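Ankyrin repeat domain protein (Legionella pneumophila subsp. pneumophila, PDB 6MCA) acts as a bacterial effector in host cells, interacting with the host LARP7 component of the 7SK snRNP complex, and combines ankyrin repeats with a cysteine protease-like fold. Local coordinates at residues 87-92 against 116-121; 99-104 against 134-139; 123-128 against 145-150; 169-174 against 407-412. All blocks are in the same frame, centred on the assembly; numbering follows the deposited sequence.

Interaction 1: 87-92 against 116-121; sequences TGRTPL and AYTRNG. With TLA (L(+)-tartaric acid), chain B.
T87 and R119 are joined by the one direct backbone bond between residues 87-92 and 116-121: R119 N donates to T87 O over 2.9 Å in a nearly straight line (164°). Around it the packing is tight. G88 lies with its CA only 4.0 Å from T118 CA, an approach that glycine permits, and its phi of 93° is likewise one that glycine adopts readily. Next to it the T118 methyl CG2 lies alongside R89 CG, pointing the same way, and further along T90 CG2 meets A116 CB at 3.8 Å. A water donates to both G88 O and Y117 O and so links the two backbones. The looser side belongs to R119, poorly ordered, whose guanidinium has T87 CA over one face. Here too a tartrate, probably from the crystallisation liquor, bridges the loops. R89 NE gives it a short 2.6 Å bond to O4, while O11 at its other end accepts from T118 OG1 (2.9 Å) and N120 N (3.2 Å). R89 is further held by a salt bridge to D97 and a cation-pi contact with W94. With T90 as N-cap of helix 91-97 and its hydroxyl bonded to H93, the T-P-L-H sequence and the adjoining loops are those of a classical ankyrin repeat.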
loop_
_atom_site.group_PDB
_atom_site.type_symbol
_atom_site.label_atom_id
_atom_site.label_comp_id
_atom_site.label_asym_id
_atom_site.label_seq_id
_atom_site.Cartn_x
_atom_site.Cartn_y
_atom_site.Cartn_z
ATOM N N THR A 87 -6.025 -8.133 -13.123
ATOM C CA THR A 87 -6.023 -7.187 -12.013
ATOM C C THR A 87 -6.511 -5.800 -12.409
ATOM O O THR A 87 -6.713 -4.960 -11.526
ATOM C CB THR A 87 -4.619 -7.074 -11.413
ATOM O OG1 THR A 87 -3.796 -6.267 -12.267
ATOM C CG2 THR A 87 -3.989 -8.451 -11.266
ATOM N N GLY A 88 -6.704 -5.539 -13.699
ATOM C CA GLY A 88 -7.120 -4.234 -14.161
ATOM C C GLY A 88 -5.993 -3.302 -14.548
ATOM O O GLY A 88 -6.258 -2.134 -14.860
ATOM N N ARG A 89 -4.749 -3.777 -14.540
ATOM C CA ARG A 89 -3.604 -2.959 -14.928
ATOM C C ARG A 89 -3.558 -2.853 -16.448
ATOM O O ARG A 89 -3.230 -3.827 -17.135
ATOM C CB ARG A 89 -2.308 -3.559 -14.389
ATOM C CG ARG A 89 -1.986 -3.210 -12.947
ATOM C CD ARG A 89 -0.499 -3.394 -12.684
ATOM N NE ARG A 89 -0.142 -3.198 -11.283
ATOM C CZ ARG A 89 1.108 -3.166 -10.831
ATOM N NH1 ARG A 89 2.122 -3.313 -11.673
ATOM N NH2 ARG A 89 1.345 -2.984 -9.540
ATOM N N THR A 90 -3.882 -1.675 -16.973
ATOM C CA THR A 90 -3.759 -1.413 -18.395
ATOM C C THR A 90 -2.281 -1.310 -18.763
ATOM O O THR A 90 -1.421 -1.206 -17.886
ATOM C CB THR A 90 -4.505 -0.129 -18.760
ATOM O OG1 THR A 90 -3.790 1.004 -18.249
ATOM C CG2 THR A 90 -5.912 -0.144 -18.176
ATOM N N PRO A 91 -1.948 -1.363 -20.058
ATOM C CA PRO A 91 -0.550 -1.120 -20.456
ATOM C C PRO A 91 0.007 0.192 -19.935
ATOM O O PRO A 91 1.206 0.276 -19.630
ATOM C CB PRO A 91 -0.622 -1.137 -21.988
ATOM C CG PRO A 91 -1.765 -2.034 -22.293
ATOM C CD PRO A 91 -2.771 -1.826 -21.191
ATOM N N LEU A 92 -0.831 1.227 -19.820
ATOM C CA LEU A 92 -0.373 2.490 -19.257
ATOM C C LEU A 92 0.015 2.332 -17.792
ATOM O O LEU A 92 0.996 2.929 -17.339
ATOM C CB LEU A 92 -1.451 3.560 -19.416
ATOM C CG LEU A 92 -1.011 4.989 -19.095
ATOM C CD1 LEU A 92 0.120 5.417 -20.018
ATOM C CD2 LEU A 92 -2.184 5.946 -19.203
ATOM N N ALA A 116 -7.516 5.486 -16.170
ATOM C CA ALA A 116 -7.908 4.108 -15.920
ATOM C C ALA A 116 -7.487 3.691 -14.516
ATOM O O ALA A 116 -6.433 4.098 -14.020
ATOM C CB ALA A 116 -7.282 3.175 -16.956
ATOM N N TYR A 117 -8.326 2.888 -13.869
ATOM C CA TYR A 117 -8.034 2.385 -12.537
ATOM C C TYR A 117 -8.166 0.868 -12.527
ATOM O O TYR A 117 -8.875 0.276 -13.345
ATOM C CB TYR A 117 -8.949 3.008 -11.469
ATOM C CG TYR A 117 -10.424 3.015 -11.806
ATOM C CD1 TYR A 117 -10.964 3.984 -12.642
ATOM C CD2 TYR A 117 -11.280 2.060 -11.272
ATOM C CE1 TYR A 117 -12.313 3.996 -12.945
ATOM C CE2 TYR A 117 -12.629 2.065 -11.568
ATOM C CZ TYR A 117 -13.141 3.034 -12.406
ATOM O OH TYR A 117 -14.483 3.043 -12.703
ATOM N N THR A 118 -7.462 0.247 -11.585
ATOM C CA THR A 118 -7.406 -1.202 -11.498
ATOM C C THR A 118 -8.634 -1.743 -10.768
ATOM O O THR A 118 -9.556 -1.007 -10.404
ATOM C CB THR A 118 -6.122 -1.642 -10.803
ATOM O OG1 THR A 118 -6.169 -1.254 -9.424
ATOM C CG2 THR A 118 -4.912 -0.999 -11.464
ATOM N N ARG A 119 -8.633 -3.061 -10.546
ATOM C CA ARG A 119 -9.763 -3.726 -9.907
ATOM C C ARG A 119 -10.033 -3.174 -8.512
ATOM O O ARG A 119 -11.189 -3.137 -8.073
ATOM C CB ARG A 119 -9.501 -5.232 -9.849
ATOM C CG ARG A 119 -10.595 -6.060 -9.201
ATOM C CD ARG A 119 -10.226 -7.533 -9.245
ATOM N NE ARG A 119 -8.864 -7.755 -8.766
ATOM C CZ ARG A 119 -8.156 -8.854 -9.006
ATOM N NH1 ARG A 119 -8.677 -9.839 -9.725
ATOM N NH2 ARG A 119 -6.923 -8.966 -8.530
ATOM N N ASN A 120 -8.992 -2.737 -7.807
ATOM C CA ASN A 120 -9.136 -2.155 -6.480
ATOM C C ASN A 120 -9.430 -0.661 -6.514
ATOM O O ASN A 120 -9.598 -0.055 -5.451
ATOM C CB ASN A 120 -7.870 -2.406 -5.655
ATOM C CG ASN A 120 -7.616 -3.879 -5.411
ATOM O OD1 ASN A 120 -8.550 -4.671 -5.290
ATOM N ND2 ASN A 120 -6.345 -4.255 -5.339
ATOM N N GLY A 121 -9.497 -0.058 -7.697
ATOM C CA GLY A 121 -9.713 1.370 -7.808
ATOM C C GLY A 121 -8.454 2.204 -7.833
ATOM O O GLY A 121 -8.526 3.415 -7.596
HETATM O O1 TLA B . -5.251 -5.833 -8.303
HETATM O O11 TLA B . -6.035 -3.809 -8.094
HETATM C C1 TLA B . -5.089 -4.586 -8.383
HETATM C C2 TLA B . -3.743 -4.016 -8.830
HETATM O O2 TLA B . -2.746 -4.986 -8.664
HETATM C C3 TLA B . -3.409 -2.785 -7.989
HETATM O O3 TLA B . -3.602 -3.078 -6.632
HETATM C C4 TLA B . -1.956 -2.377 -8.228
HETATM O O4 TLA B . -1.573 -2.067 -9.387
HETATM O O41 TLA B . -1.141 -2.347 -7.269
HETATM O O HOH W 1 -8.408 -0.529 -15.842
#

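Interaction 2: 99-104 against 134-139; sequences NDLDMT and DAIKQL
L101 lies across the start of helix 134-142, its two methyls dividing the work: CD1 reaches A135 CB at 3.9 Å, while CD2 settles over the backbone of I136, 3.7 Å from its CA. I136 answers from the other helix. With CG1 swung away from its own backbone N (chi1 -154°), it sends CD1 across at about a right angle to the T104 side chain, ending 3.4 Å from T104 OG1. That hydroxyl meets the methyl because it is already turned back along its own helix: T104 OG1 donates to D100 O over 2.6 Å, and the T104 amide comes to the same oxygen from the opposite face of its carbonyl plane. The polar end of T104 is thus satisfied inside its own turn and can tolerate an apolar neighbour. Such side-by-side packing of short helices is how ankyrin repeats stack, and helix 101-109, inside the predicted repeat 87-119, here meets helix 134-142 further along the array, with L92 and V96 of helix 91-97 lying beside T104. One turn along, L139 and T104 slide past each other in opposite directions, and L139 CD2 stops 3.7 Å from L101 O. At the other end of the contact the character changes to polar. N99, the left-handed residue of a Schellman motif closing the preceding helix, brings its amide oxygen near I136 CG2. The same N99 OD1 accepts, at 2.8 Å, from a water oxygen that in turn accepts from I136 N.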
loop_
_atom_site.group_PDB
_atom_site.type_symbol
_atom_site.label_atom_id
_atom_site.label_comp_id
_atom_site.label_asym_id
_atom_site.label_seq_id
_atom_site.Cartn_x
_atom_site.Cartn_y
_atom_site.Cartn_z
ATOM N N ASN A 99 8.078 3.833 -14.503
ATOM C CA ASN A 99 8.619 5.183 -14.683
ATOM C C ASN A 99 9.283 5.329 -16.050
ATOM O O ASN A 99 10.322 5.975 -16.199
ATOM C CB ASN A 99 9.591 5.546 -13.555
ATOM C CG ASN A 99 9.800 7.043 -13.422
ATOM O OD1 ASN A 99 8.881 7.832 -13.646
ATOM N ND2 ASN A 99 11.013 7.440 -13.056
ATOM N N ASP A 100 8.672 4.715 -17.062
ATOM C CA ASP A 100 9.174 4.744 -18.431
ATOM C C ASP A 100 8.469 5.878 -19.169
ATOM O O ASP A 100 7.289 5.761 -19.516
ATOM C CB ASP A 100 8.942 3.399 -19.118
ATOM C CG ASP A 100 9.651 3.288 -20.457
ATOM O OD1 ASP A 100 10.149 4.313 -20.971
ATOM O OD2 ASP A 100 9.716 2.163 -20.998
ATOM N N LEU A 101 9.196 6.971 -19.410
ATOM C CA LEU A 101 8.583 8.149 -20.019
ATOM C C LEU A 101 8.270 7.920 -21.492
ATOM O O LEU A 101 7.207 8.332 -21.975
ATOM C CB LEU A 101 9.498 9.361 -19.848
ATOM C CG LEU A 101 9.431 10.059 -18.489
ATOM C CD1 LEU A 101 10.488 11.148 -18.389
ATOM C CD2 LEU A 101 8.044 10.630 -18.256
ATOM N N ASP A 102 9.178 7.272 -22.223
ATOM C CA ASP A 102 8.965 7.062 -23.652
ATOM C C ASP A 102 7.772 6.146 -23.905
ATOM O O ASP A 102 6.928 6.433 -24.763
ATOM C CB ASP A 102 10.233 6.491 -24.290
ATOM C CG ASP A 102 11.402 7.453 -24.217
ATOM O OD1 ASP A 102 11.164 8.679 -24.235
ATOM O OD2 ASP A 102 12.557 6.984 -24.142
ATOM N N MET A 103 7.685 5.039 -23.163
ATOM C CA MET A 103 6.560 4.124 -23.332
ATOM C C MET A 103 5.247 4.781 -22.923
ATOM O O MET A 103 4.220 4.597 -23.588
ATOM C CB MET A 103 6.797 2.846 -22.528
ATOM C CG MET A 103 5.714 1.791 -22.697
ATOM S SD MET A 103 5.831 0.902 -24.261
ATOM C CE MET A 103 7.429 0.111 -24.078
ATOM N N THR A 104 5.262 5.552 -21.833
ATOM C CA THR A 104 4.056 6.253 -21.404
ATOM C C THR A 104 3.598 7.251 -22.460
ATOM O O THR A 104 2.401 7.349 -22.753
ATOM C CB THR A 104 4.303 6.962 -20.072
ATOM O OG1 THR A 104 4.713 6.006 -19.086
ATOM C CG2 THR A 104 3.038 7.664 -19.594
ATOM N N ASP A 134 7.874 13.395 -10.788
ATOM C CA ASP A 134 7.199 14.590 -11.285
ATOM C C ASP A 134 7.101 14.613 -12.806
ATOM O O ASP A 134 6.118 15.130 -13.347
ATOM C CB ASP A 134 7.922 15.841 -10.784
ATOM C CG ASP A 134 7.769 16.042 -9.288
ATOM O OD1 ASP A 134 6.624 16.225 -8.823
ATOM O OD2 ASP A 134 8.796 16.011 -8.576
ATOM N N ALA A 135 8.100 14.077 -13.510
ATOM C CA ALA A 135 8.078 14.117 -14.970
ATOM C C ALA A 135 6.911 13.311 -15.527
ATOM O O ALA A 135 6.152 13.796 -16.377
ATOM C CB ALA A 135 9.406 13.605 -15.527
ATOM N N ILE A 136 6.751 12.073 -15.057
ATOM C CA ILE A 136 5.658 11.241 -15.548
ATOM C C ILE A 136 4.316 11.778 -15.063
ATOM O O ILE A 136 3.305 11.672 -15.771
ATOM C CB ILE A 136 5.892 9.770 -15.143
ATOM C CG1 ILE A 136 5.194 8.823 -16.120
ATOM C CG2 ILE A 136 5.445 9.505 -13.715
ATOM C CD1 ILE A 136 5.845 7.460 -16.205
ATOM N N LYS A 137 4.286 12.400 -13.881
ATOM C CA LYS A 137 3.059 13.034 -13.412
ATOM C C LYS A 137 2.643 14.173 -14.333
ATOM O O LYS A 137 1.462 14.312 -14.664
ATOM C CB LYS A 137 3.238 13.548 -11.985
ATOM C CG LYS A 137 3.141 12.480 -10.912
ATOM C CD LYS A 137 2.584 13.059 -9.622
ATOM C CE LYS A 137 3.428 14.217 -9.117
ATOM N NZ LYS A 137 4.825 13.801 -8.827
ATOM N N GLN A 138 3.602 14.996 -14.762
ATOM C CA GLN A 138 3.277 16.103 -15.655
ATOM C C GLN A 138 2.894 15.597 -17.039
ATOM O O GLN A 138 2.009 16.166 -17.691
ATOM C CB GLN A 138 4.455 17.072 -15.738
ATOM C CG GLN A 138 4.675 17.867 -14.465
ATOM C CD GLN A 138 5.999 18.602 -14.457
ATOM O OE1 GLN A 138 6.806 18.461 -15.376
ATOM N NE2 GLN A 138 6.230 19.390 -13.414
ATOM N N LEU A 139 3.548 14.530 -17.504
ATOM C CA LEU A 139 3.151 13.922 -18.771
ATOM C C LEU A 139 1.712 13.424 -18.709
ATOM O O LEU A 139 0.948 13.588 -19.668
ATOM C CB LEU A 139 4.102 12.778 -19.128
ATOM C CG LEU A 139 3.798 12.001 -20.413
ATOM C CD1 LEU A 139 3.583 12.944 -21.591
ATOM C CD2 LEU A 139 4.908 11.006 -20.712
HETATM O O HOH W 2 9.137 10.582 -13.635
#

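Interaction 3: 123-128 against 145-150; sequences CVLVYP and AKLDFA
The sulfur of C123, placed between its backbone N and carbonyl carbon (chi1 74°), is held from several sides: L125 N gives it a weak, long bond of 3.7 Å, A150 CB presses against it at 3.6 Å, and the sulfur makes an oblique sulfur-aromatic contact with F149, 4.6 Å from the ring centroid and 37° off the ring normal. The bond from L125 caps the turn leading into helix 126-131, so the same atom takes part in its own turn and meets the other segment. C123 CB also packs at 3.5 Å on F149 CD2. The single methyl of A150 is touched by C123 SG, by L125 CB at 3.7 Å and by V126 CG2 at 3.9 Å, and the V126 and A150 backbones come close. Further out, L125 extends CD1 to the A145 methyl and to K146 O, 3.6 Å from each, thereby covering residues 145-146, which lead into helix 147-162. The buried contact thus joins two helix-forming segments of the ankyrin region. L140 of helix 134-142 adjoins both L125 and A145, V124 rests on helix 91-97, and F149 meets the ring of Y117 nearly at right angles and borders strand 168-172.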
loop_
_atom_site.group_PDB
_atom_site.type_symbol
_atom_site.label_atom_id
_atom_site.label_comp_id
_atom_site.label_asym_id
_atom_site.label_seq_id
_atom_site.Cartn_x
_atom_site.Cartn_y
_atom_site.Cartn_z
ATOM N N CYS A 123 -5.760 4.171 -9.647
ATOM C CA CYS A 123 -5.625 4.806 -10.948
ATOM C C CYS A 123 -4.153 4.929 -11.342
ATOM O O CYS A 123 -3.243 4.586 -10.584
ATOM C CB CYS A 123 -6.318 6.168 -10.951
ATOM S SG CYS A 123 -5.457 7.473 -10.049
ATOM N N VAL A 124 -3.925 5.440 -12.555
ATOM C CA VAL A 124 -2.585 5.478 -13.134
ATOM C C VAL A 124 -1.653 6.378 -12.331
ATOM O O VAL A 124 -0.446 6.122 -12.251
ATOM C CB VAL A 124 -2.676 5.921 -14.610
ATOM C CG1 VAL A 124 -1.295 6.041 -15.236
ATOM C CG2 VAL A 124 -3.540 4.950 -15.401
ATOM N N LEU A 125 -2.190 7.430 -11.712
ATOM C CA LEU A 125 -1.366 8.430 -11.040
ATOM C C LEU A 125 -0.906 8.018 -9.645
ATOM O O LEU A 125 -0.019 8.677 -9.095
ATOM C CB LEU A 125 -2.132 9.751 -10.933
ATOM C CG LEU A 125 -2.003 10.774 -12.063
ATOM C CD1 LEU A 125 -2.976 11.918 -11.834
ATOM C CD2 LEU A 125 -0.580 11.292 -12.167
ATOM N N VAL A 126 -1.475 6.956 -9.069
ATOM C CA VAL A 126 -1.286 6.681 -7.643
ATOM C C VAL A 126 0.187 6.454 -7.319
ATOM O O VAL A 126 0.746 7.080 -6.409
ATOM C CB VAL A 126 -2.148 5.481 -7.213
ATOM C CG1 VAL A 126 -1.698 4.963 -5.854
ATOM C CG2 VAL A 126 -3.617 5.872 -7.180
ATOM N N TYR A 127 0.837 5.554 -8.052
ATOM C CA TYR A 127 2.215 5.198 -7.733
ATOM C C TYR A 127 3.193 6.328 -8.052
ATOM O O TYR A 127 4.097 6.583 -7.246
ATOM C CB TYR A 127 2.615 3.906 -8.453
ATOM C CG TYR A 127 2.104 2.667 -7.757
ATOM C CD1 TYR A 127 2.548 2.330 -6.485
ATOM C CD2 TYR A 127 1.166 1.841 -8.363
ATOM C CE1 TYR A 127 2.079 1.203 -5.838
ATOM C CE2 TYR A 127 0.691 0.710 -7.725
ATOM C CZ TYR A 127 1.151 0.396 -6.463
ATOM O OH TYR A 127 0.681 -0.728 -5.823
ATOM N N PRO A 128 3.078 7.023 -9.191
ATOM C CA PRO A 128 3.943 8.199 -9.389
ATOM C C PRO A 128 3.727 9.284 -8.349
ATOM O O PRO A 128 4.687 9.974 -7.981
ATOM C CB PRO A 128 3.575 8.683 -10.800
ATOM C CG PRO A 128 2.311 7.986 -11.151
ATOM C CD PRO A 128 2.347 6.688 -10.426
ATOM N N ALA A 145 -4.889 13.409 -17.044
ATOM C CA ALA A 145 -5.014 12.712 -15.770
ATOM C C ALA A 145 -5.484 13.665 -14.675
ATOM O O ALA A 145 -5.044 14.815 -14.598
ATOM C CB ALA A 145 -3.683 12.072 -15.378
ATOM N N LYS A 146 -6.387 13.177 -13.825
ATOM C CA LYS A 146 -6.969 13.969 -12.747
ATOM C C LYS A 146 -6.337 13.558 -11.421
ATOM O O LYS A 146 -6.451 12.400 -11.005
ATOM C CB LYS A 146 -8.487 13.796 -12.703
ATOM C CG LYS A 146 -9.182 14.046 -14.034
ATOM C CD LYS A 146 -8.959 15.470 -14.523
ATOM C CE LYS A 146 -9.774 15.759 -15.775
ATOM N NZ LYS A 146 -9.540 17.137 -16.292
ATOM N N LEU A 147 -5.690 14.517 -10.752
ATOM C CA LEU A 147 -4.913 14.214 -9.552
ATOM C C LEU A 147 -5.799 13.882 -8.356
ATOM O O LEU A 147 -5.390 13.107 -7.478
ATOM C CB LEU A 147 -4.002 15.399 -9.223
ATOM C CG LEU A 147 -3.051 15.276 -8.033
ATOM C CD1 LEU A 147 -2.121 14.096 -8.222
ATOM C CD2 LEU A 147 -2.259 16.561 -7.847
ATOM N N ASP A 148 -7.005 14.454 -8.303
ATOM C CA ASP A 148 -7.861 14.270 -7.135
ATOM C C ASP A 148 -8.241 12.810 -6.936
ATOM O O ASP A 148 -8.377 12.360 -5.794
ATOM C CB ASP A 148 -9.115 15.135 -7.260
ATOM C CG ASP A 148 -8.848 16.595 -6.947
ATOM O OD1 ASP A 148 -7.918 16.874 -6.160
ATOM O OD2 ASP A 148 -9.568 17.462 -7.486
ATOM N N PHE A 149 -8.410 12.055 -8.023
ATOM C CA PHE A 149 -8.709 10.631 -7.905
ATOM C C PHE A 149 -7.602 9.901 -7.149
ATOM O O PHE A 149 -7.868 9.163 -6.189
ATOM C CB PHE A 149 -8.906 10.035 -9.301
ATOM C CG PHE A 149 -9.458 8.637 -9.304
ATOM C CD1 PHE A 149 -10.091 8.115 -8.187
ATOM C CD2 PHE A 149 -9.347 7.847 -10.435
ATOM C CE1 PHE A 149 -10.594 6.828 -8.199
ATOM C CE2 PHE A 149 -9.848 6.561 -10.454
ATOM C CZ PHE A 149 -10.473 6.052 -9.334
ATOM N N ALA A 150 -6.351 10.100 -7.568
ATOM C CA ALA A 150 -5.228 9.446 -6.904
ATOM C C ALA A 150 -5.112 9.892 -5.453
ATOM O O ALA A 150 -4.912 9.067 -4.551
ATOM C CB ALA A 150 -3.932 9.735 -7.664
#

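Interaction 4: 169-174 against 407-412; sequences VDIVNA and KASIAA
S409 carries its hydroxyl opposite its own backbone N (chi1 172°), which swings OG off helix 404-421 onto the strand, where it donates to D170 O at 2.9 Å. A similar turn at V169, whose CG2 also stands opposite the backbone N, brings that methyl to A412 CB, 4.0 Å away and one helical turn beyond S409. The hydroxyl approaches the carbonyl from the side, at 133° to the C=O and little out of its plane, and passes 3.5 Å from I171 CA on the way. Strand 168-172 forms a two-stranded antiparallel sheet with 178-182: V169 and I171 bond through their backbones to L181 and I179, so the intervening D170 carbonyl faces away from the partner strand, and the helix supplies what it lacks. The axes of segments 169-172 and 407-412 come within 7.6 Å and run roughly antiparallel, at 150°. Along this same outer edge V172 N donates to a water at 2.8 Å, which returns a weak bond to S409 OG. I171 directs the rest of its side chain away from S409, into F149, F153 and A156 of helix 147-162. Past the strand, N173 OD1 accepts from K175 N and E177 N in the turn between the two strands.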
loop_
_atom_site.group_PDB
_atom_site.type_symbol
_atom_site.label_atom_id
_atom_site.label_comp_id
_atom_site.label_asym_id
_atom_site.label_seq_id
_atom_site.Cartn_x
_atom_site.Cartn_y
_atom_site.Cartn_z
ATOM N N VAL A 169 -16.143 2.017 1.404
ATOM C CA VAL A 169 -16.514 3.423 1.276
ATOM C C VAL A 169 -16.392 3.803 -0.192
ATOM O O VAL A 169 -15.557 3.270 -0.922
ATOM C CB VAL A 169 -15.654 4.345 2.175
ATOM C CG1 VAL A 169 -14.291 4.609 1.548
ATOM C CG2 VAL A 169 -16.387 5.653 2.450
ATOM N N ASP A 170 -17.246 4.718 -0.635
ATOM C CA ASP A 170 -17.272 5.115 -2.035
ATOM C C ASP A 170 -16.486 6.405 -2.230
ATOM O O ASP A 170 -16.739 7.403 -1.547
ATOM C CB ASP A 170 -18.708 5.281 -2.532
ATOM C CG ASP A 170 -19.362 3.953 -2.864
ATOM O OD1 ASP A 170 -19.137 2.974 -2.121
ATOM O OD2 ASP A 170 -20.092 3.884 -3.876
ATOM N N ILE A 171 -15.536 6.370 -3.158
ATOM C CA ILE A 171 -14.779 7.551 -3.544
ATOM C C ILE A 171 -15.187 7.939 -4.960
ATOM O O ILE A 171 -15.940 7.236 -5.629
ATOM C CB ILE A 171 -13.257 7.334 -3.434
ATOM C CG1 ILE A 171 -12.785 6.291 -4.449
ATOM C CG2 ILE A 171 -12.877 6.925 -2.017
ATOM C CD1 ILE A 171 -11.280 6.220 -4.592
ATOM N N VAL A 172 -14.681 9.080 -5.416
ATOM C CA VAL A 172 -15.058 9.644 -6.707
ATOM C C VAL A 172 -13.926 9.408 -7.696
ATOM O O VAL A 172 -12.769 9.751 -7.421
ATOM C CB VAL A 172 -15.376 11.144 -6.583
ATOM C CG1 VAL A 172 -15.752 11.720 -7.935
ATOM C CG2 VAL A 172 -16.492 11.364 -5.575
ATOM N N ASN A 173 -14.254 8.822 -8.846
ATOM C CA ASN A 173 -13.265 8.605 -9.893
ATOM C C ASN A 173 -13.127 9.879 -10.727
ATOM O O ASN A 173 -13.701 10.924 -10.410
ATOM C CB ASN A 173 -13.629 7.376 -10.730
ATOM C CG ASN A 173 -14.960 7.517 -11.463
ATOM O OD1 ASN A 173 -15.507 8.612 -11.600
ATOM N ND2 ASN A 173 -15.480 6.394 -11.946
ATOM N N ALA A 174 -12.364 9.802 -11.820
ATOM C CA ALA A 174 -12.115 10.981 -12.640
ATOM C C ALA A 174 -13.324 11.405 -13.465
ATOM O O ALA A 174 -13.274 12.464 -14.098
ATOM C CB ALA A 174 -10.924 10.733 -13.565
ATOM N N LYS A 407 -17.160 15.891 -1.649
ATOM C CA LYS A 407 -17.567 16.280 -0.302
ATOM C C LYS A 407 -18.360 15.168 0.372
ATOM O O LYS A 407 -18.151 14.880 1.556
ATOM C CB LYS A 407 -18.390 17.566 -0.349
ATOM C CG LYS A 407 -17.573 18.846 -0.376
ATOM C CD LYS A 407 -18.416 20.036 0.055
ATOM C CE LYS A 407 -17.721 21.352 -0.252
ATOM N NZ LYS A 407 -18.434 22.506 0.360
ATOM N N ALA A 408 -19.275 14.532 -0.366
ATOM C CA ALA A 408 -20.032 13.416 0.195
ATOM C C ALA A 408 -19.114 12.258 0.562
ATOM O O ALA A 408 -19.270 11.640 1.624
ATOM C CB ALA A 408 -21.103 12.958 -0.795
ATOM N N SER A 409 -18.143 11.954 -0.302
ATOM C CA SER A 409 -17.198 10.878 -0.010
ATOM C C SER A 409 -16.384 11.185 1.245
ATOM O O SER A 409 -16.215 10.325 2.120
ATOM C CB SER A 409 -16.277 10.654 -1.209
ATOM O OG SER A 409 -15.238 9.747 -0.889
ATOM N N ILE A 410 -15.872 12.413 1.348
ATOM C CA ILE A 410 -15.067 12.795 2.503
ATOM C C ILE A 410 -15.908 12.776 3.774
ATOM O O ILE A 410 -15.435 12.366 4.839
ATOM C CB ILE A 410 -14.417 14.170 2.263
ATOM C CG1 ILE A 410 -13.382 14.076 1.139
ATOM C CG2 ILE A 410 -13.770 14.694 3.536
ATOM C CD1 ILE A 410 -12.833 15.414 0.693
ATOM N N ALA A 411 -17.169 13.207 3.683
ATOM C CA ALA A 411 -18.046 13.162 4.848
ATOM C C ALA A 411 -18.309 11.725 5.281
ATOM O O ALA A 411 -18.352 11.434 6.482
ATOM C CB ALA A 411 -19.359 13.883 4.546
ATOM N N ALA A 412 -18.483 10.815 4.319
ATOM C CA ALA A 412 -18.649 9.406 4.664
ATOM C C ALA A 412 -17.408 8.859 5.359
ATOM O O ALA A 412 -17.512 8.119 6.344
ATOM C CB ALA A 412 -18.967 8.593 3.410
HETATM O O HOH W 3 -13.376 10.795 -3.611
#

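Interactions 1, 2 and 3 share the ankyrin region, with centres 12 to 17 Å apart, and their segments interleave: interaction 2 crosses both of the others along the chain, while interaction 1 closes before interaction 3 opens. Helices 91-97, 101-109, 126-131 and 134-142 are thereby knitted together, L92 packing on T104 and P128 on I136. Interaction 4 follows later and spans 233 residues, joining the strand after helix 147-162 to helix 404-421. It lies about 28 Å between centres from interaction 2 but touches interaction 3 through F149, which meets V172 O and N173. F149 and Y117, which also touches N173, connect the ankyrin region with strand 168-172.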